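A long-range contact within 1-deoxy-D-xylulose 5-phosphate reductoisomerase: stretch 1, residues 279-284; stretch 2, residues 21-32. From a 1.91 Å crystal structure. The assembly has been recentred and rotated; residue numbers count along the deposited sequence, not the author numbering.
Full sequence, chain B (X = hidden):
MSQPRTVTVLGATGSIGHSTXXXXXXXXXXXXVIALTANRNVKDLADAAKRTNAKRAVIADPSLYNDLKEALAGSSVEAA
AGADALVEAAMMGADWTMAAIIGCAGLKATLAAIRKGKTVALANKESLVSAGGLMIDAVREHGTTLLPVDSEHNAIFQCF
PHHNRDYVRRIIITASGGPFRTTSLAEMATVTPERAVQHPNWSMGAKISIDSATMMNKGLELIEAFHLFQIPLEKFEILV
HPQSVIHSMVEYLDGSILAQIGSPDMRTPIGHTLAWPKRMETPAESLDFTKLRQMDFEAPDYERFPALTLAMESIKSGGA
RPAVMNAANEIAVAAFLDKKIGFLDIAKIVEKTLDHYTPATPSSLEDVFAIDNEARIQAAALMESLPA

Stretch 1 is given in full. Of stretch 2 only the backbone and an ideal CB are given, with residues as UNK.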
# COMPACT_ATOMS: atom_id res chain seq x y z
N ARG B 279 1.85 4.25 15.01
CA ARG B 279 1.13 3.00 14.81
C ARG B 279 1.08 2.30 16.16
O ARG B 279 1.99 2.46 16.99
CB ARG B 279 1.85 2.10 13.80
CG ARG B 279 1.84 2.61 12.37
CD ARG B 279 0.56 2.23 11.64
NE ARG B 279 0.61 2.64 10.24
CZ ARG B 279 -0.24 2.22 9.30
NH1 ARG B 279 -1.22 1.37 9.61
NH2 ARG B 279 -0.11 2.64 8.05
N MET B 280 0.02 1.54 16.40
CA MET B 280 -0.12 0.81 17.65
C MET B 280 -0.49 -0.62 17.34
O MET B 280 -1.04 -0.92 16.29
CB MET B 280 -1.22 1.42 18.52
CG MET B 280 -2.62 1.22 17.96
SD MET B 280 -3.89 2.12 18.88
CE MET B 280 -4.03 1.11 20.37
N GLU B 281 -0.18 -1.52 18.26
CA GLU B 281 -0.53 -2.91 18.04
C GLU B 281 -2.01 -3.09 18.36
O GLU B 281 -2.58 -2.37 19.18
CB GLU B 281 0.32 -3.81 18.94
CG GLU B 281 0.03 -5.28 18.75
CD GLU B 281 1.12 -6.16 19.31
OE1 GLU B 281 1.44 -6.02 20.51
OE2 GLU B 281 1.66 -7.00 18.55
N THR B 282 -2.65 -4.02 17.66
CA THR B 282 -4.06 -4.35 17.92
C THR B 282 -4.10 -5.86 17.81
O THR B 282 -3.18 -6.47 17.28
CB THR B 282 -5.05 -3.75 16.89
OG1 THR B 282 -5.00 -4.52 15.68
CG2 THR B 282 -4.71 -2.29 16.58
N PRO B 283 -5.16 -6.50 18.33
CA PRO B 283 -5.19 -7.96 18.20
C PRO B 283 -5.79 -8.44 16.88
O PRO B 283 -6.07 -9.62 16.72
CB PRO B 283 -6.01 -8.39 19.42
CG PRO B 283 -6.93 -7.24 19.63
CD PRO B 283 -6.09 -6.02 19.36
N ALA B 284 -5.96 -7.53 15.93
CA ALA B 284 -6.51 -7.90 14.63
C ALA B 284 -5.71 -9.05 14.03
O ALA B 284 -4.48 -9.09 14.13
CB ALA B 284 -6.50 -6.70 13.69
N UNK B 21 -13.21 1.13 22.30
CA UNK B 21 -12.91 0.97 23.73
C UNK B 21 -11.93 -0.17 23.98
O UNK B 21 -11.08 -0.08 24.86
CB UNK B 21 -14.20 0.72 24.52
N UNK B 22 -12.06 -1.24 23.20
CA UNK B 22 -11.17 -2.38 23.32
C UNK B 22 -9.72 -1.88 23.25
O UNK B 22 -8.91 -2.20 24.12
CB UNK B 22 -11.45 -3.41 22.23
N UNK B 23 -9.42 -1.08 22.24
CA UNK B 23 -8.06 -0.57 22.08
C UNK B 23 -7.67 0.44 23.16
O UNK B 23 -6.53 0.45 23.62
CB UNK B 23 -7.91 0.08 20.70
N UNK B 24 -8.62 1.28 23.56
CA UNK B 24 -8.35 2.27 24.60
C UNK B 24 -8.04 1.59 25.94
O UNK B 24 -7.08 1.95 26.62
CB UNK B 24 -9.54 3.22 24.75
N UNK B 25 -8.84 0.60 26.30
CA UNK B 25 -8.65 -0.09 27.57
C UNK B 25 -7.39 -0.94 27.67
O UNK B 25 -6.96 -1.29 28.78
CB UNK B 25 -9.86 -0.98 27.84
N UNK B 26 -6.78 -1.26 26.53
CA UNK B 26 -5.53 -2.02 26.51
C UNK B 26 -4.39 -1.01 26.64
O UNK B 26 -3.22 -1.38 26.67
CB UNK B 26 -5.40 -2.86 25.24
N UNK B 27 -4.75 0.26 26.73
CA UNK B 27 -3.76 1.32 26.82
C UNK B 27 -4.20 2.48 27.71
O UNK B 27 -4.03 3.65 27.36
CB UNK B 27 -3.44 1.84 25.42
N UNK B 28 -4.77 2.16 28.87
CA UNK B 28 -5.22 3.20 29.78
C UNK B 28 -4.08 4.04 30.31
O UNK B 28 -4.30 5.11 30.88
CB UNK B 28 -5.99 2.58 30.95
N UNK B 29 -2.85 3.57 30.12
CA UNK B 29 -1.70 4.34 30.58
C UNK B 29 -1.35 5.38 29.52
O UNK B 29 -0.57 6.30 29.77
CB UNK B 29 -0.51 3.43 30.87
N UNK B 30 -1.94 5.23 28.33
CA UNK B 30 -1.69 6.15 27.22
C UNK B 30 -2.88 7.07 26.94
O UNK B 30 -2.71 8.16 26.40
CB UNK B 30 -1.35 5.36 25.96
N UNK B 31 -4.07 6.62 27.32
CA UNK B 31 -5.28 7.38 27.08
C UNK B 31 -6.13 7.67 28.31
O UNK B 31 -6.33 6.80 29.16
CB UNK B 31 -6.14 6.63 26.06
N UNK B 32 -6.65 8.89 28.37
CA UNK B 32 -7.52 9.33 29.45
C UNK B 32 -8.90 9.63 28.85
O UNK B 32 -9.05 10.55 28.05
CB UNK B 32 -6.94 10.55 30.16

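Stretch 1 runs without regular structure and offers mostly apolar surface: the long side chain of Met 280, the methyl of Thr 282 and the ring of Pro 283, with the carbonyl of Glu 281 as an acceptor.

Position 21 is helical and its CB is out of reach, so the contact sets no preference; it is Leu 21. Position 22 points toward stretch 1, yet nothing lies within 5.5 Å of its ideal CB. A medium or polar side chain would suit, reaching toward Pro 283. Asp 22 is found, its OD2 4.2 Å from Pro 283 CG.

Position 23 is where the CA atoms of the two stretches come nearest, opposite Thr 282. Its ideal CB sits 4.0 Å from Met 280 CE, and beyond it lie Thr 282 and Pro 283, so a branched or long aliphatic chain fits. Leu 23 fills the place: CB packs on the methionine methyl, while Leu 23 CD2 lies 3.9 Å from Thr 282 CB and 4.1 Å from Pro 283 CD.

Position 24 points away and 25 is out of reach; Ile 24 and Glu 25 take no part.

Position 26 faces stretch 1 across open space, with Pro 283 as the distant target. Only a long chain could span the gap, polar or apolar. Arg 26 does so, laying one guanidinium face over Pro 283 CG, which is 4.0 Å from Arg 26 NH2. Its NE also forms a salt bridge with Asp 22 OD2, 2.7 Å.

At position 27 the helical run has broken (phi/psi -145/44), and the ideal CB is 5.1 Å from Met 280 CE. A short polar chain could touch the methyl and look toward the Glu 281 carbonyl. Asn 27 ND2 is 3.4 Å from Met 280 CE, donates to Leu 23 O at 2.8 Å, and donates to a water that in turn donates to Glu 281 O. That water is the polar link between stretches that share no direct hydrogen bond.

Positions 28 and 29, Leu 28 and Asp 29, are out of reach.

Position 30 points toward Met 280 from afar, again a case for length. Arg 30 NH2 lies 3.7 Å from Met 280 CB, which sits at the edge of the guanidinium.

Position 31, extended, also points toward Met 280; a large ring or long chain would reach. Tyr 31 places OH 4.3 Å from Met 280 SD and accepts a weak hydrogen bond there from Arg 30 NH2, 2.9 Å.

Position 32 is out of reach: Gln 32.

Stretch 2, residues 21-32: LDLIERNLDRYQ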
# COMPACT_ATOMS: atom_id res chain seq x y z
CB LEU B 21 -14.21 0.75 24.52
CG LEU B 21 -14.93 2.05 24.88
CD1 LEU B 21 -16.31 1.77 25.41
CD2 LEU B 21 -14.10 2.80 25.91
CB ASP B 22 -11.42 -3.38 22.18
CG ASP B 22 -10.53 -4.61 22.27
OD1 ASP B 22 -10.92 -5.59 22.95
OD2 ASP B 22 -9.44 -4.61 21.66
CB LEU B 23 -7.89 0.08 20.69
CG LEU B 23 -8.13 -0.86 19.50
CD1 LEU B 23 -7.71 -0.17 18.20
CD2 LEU B 23 -7.32 -2.14 19.69
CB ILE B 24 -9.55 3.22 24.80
CG1 ILE B 24 -9.73 4.10 23.56
CG2 ILE B 24 -9.34 4.09 26.04
CD1 ILE B 24 -10.97 4.97 23.59
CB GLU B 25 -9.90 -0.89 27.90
CG GLU B 25 -11.05 0.03 28.30
CD GLU B 25 -12.31 -0.71 28.66
OE1 GLU B 25 -13.16 -0.94 27.76
OE2 GLU B 25 -12.45 -1.09 29.84
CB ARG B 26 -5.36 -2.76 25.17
CG ARG B 26 -6.41 -3.80 24.89
CD ARG B 26 -6.30 -4.33 23.46
NE ARG B 26 -7.34 -5.32 23.19
CZ ARG B 26 -7.32 -6.56 23.64
NH1 ARG B 26 -6.30 -6.98 24.39
NH2 ARG B 26 -8.32 -7.38 23.38
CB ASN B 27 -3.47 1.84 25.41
CG ASN B 27 -2.88 0.78 24.51
OD1 ASN B 27 -1.69 0.47 24.60
ND2 ASN B 27 -3.71 0.20 23.64
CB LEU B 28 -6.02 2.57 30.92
CG LEU B 28 -7.38 2.05 30.47
CD1 LEU B 28 -8.10 1.36 31.63
CD2 LEU B 28 -8.21 3.21 29.92
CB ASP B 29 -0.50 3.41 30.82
CG ASP B 29 -0.03 2.72 29.55
OD1 ASP B 29 -0.85 2.06 28.88
OD2 ASP B 29 1.18 2.83 29.24
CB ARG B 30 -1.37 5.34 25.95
CG ARG B 30 -0.00 4.67 25.94
CD ARG B 30 0.09 3.59 24.85
NE ARG B 30 -0.38 4.07 23.55
CZ ARG B 30 -0.57 3.29 22.48
NH1 ARG B 30 -0.32 1.99 22.55
NH2 ARG B 30 -1.01 3.82 21.35
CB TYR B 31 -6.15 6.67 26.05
CG TYR B 31 -5.42 6.38 24.76
CD1 TYR B 31 -5.07 5.08 24.41
CD2 TYR B 31 -5.04 7.42 23.91
CE1 TYR B 31 -4.36 4.81 23.24
CE2 TYR B 31 -4.33 7.16 22.74
CZ TYR B 31 -4.00 5.86 22.41
OH TYR B 31 -3.29 5.61 21.26
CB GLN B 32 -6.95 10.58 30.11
CG GLN B 32 -7.98 11.37 30.91
CD GLN B 32 -7.34 12.46 31.75
OE1 GLN B 32 -6.51 13.23 31.27
NE2 GLN B 32 -7.74 12.52 33.02
O HOH W 1 -2.28 -1.83 21.95
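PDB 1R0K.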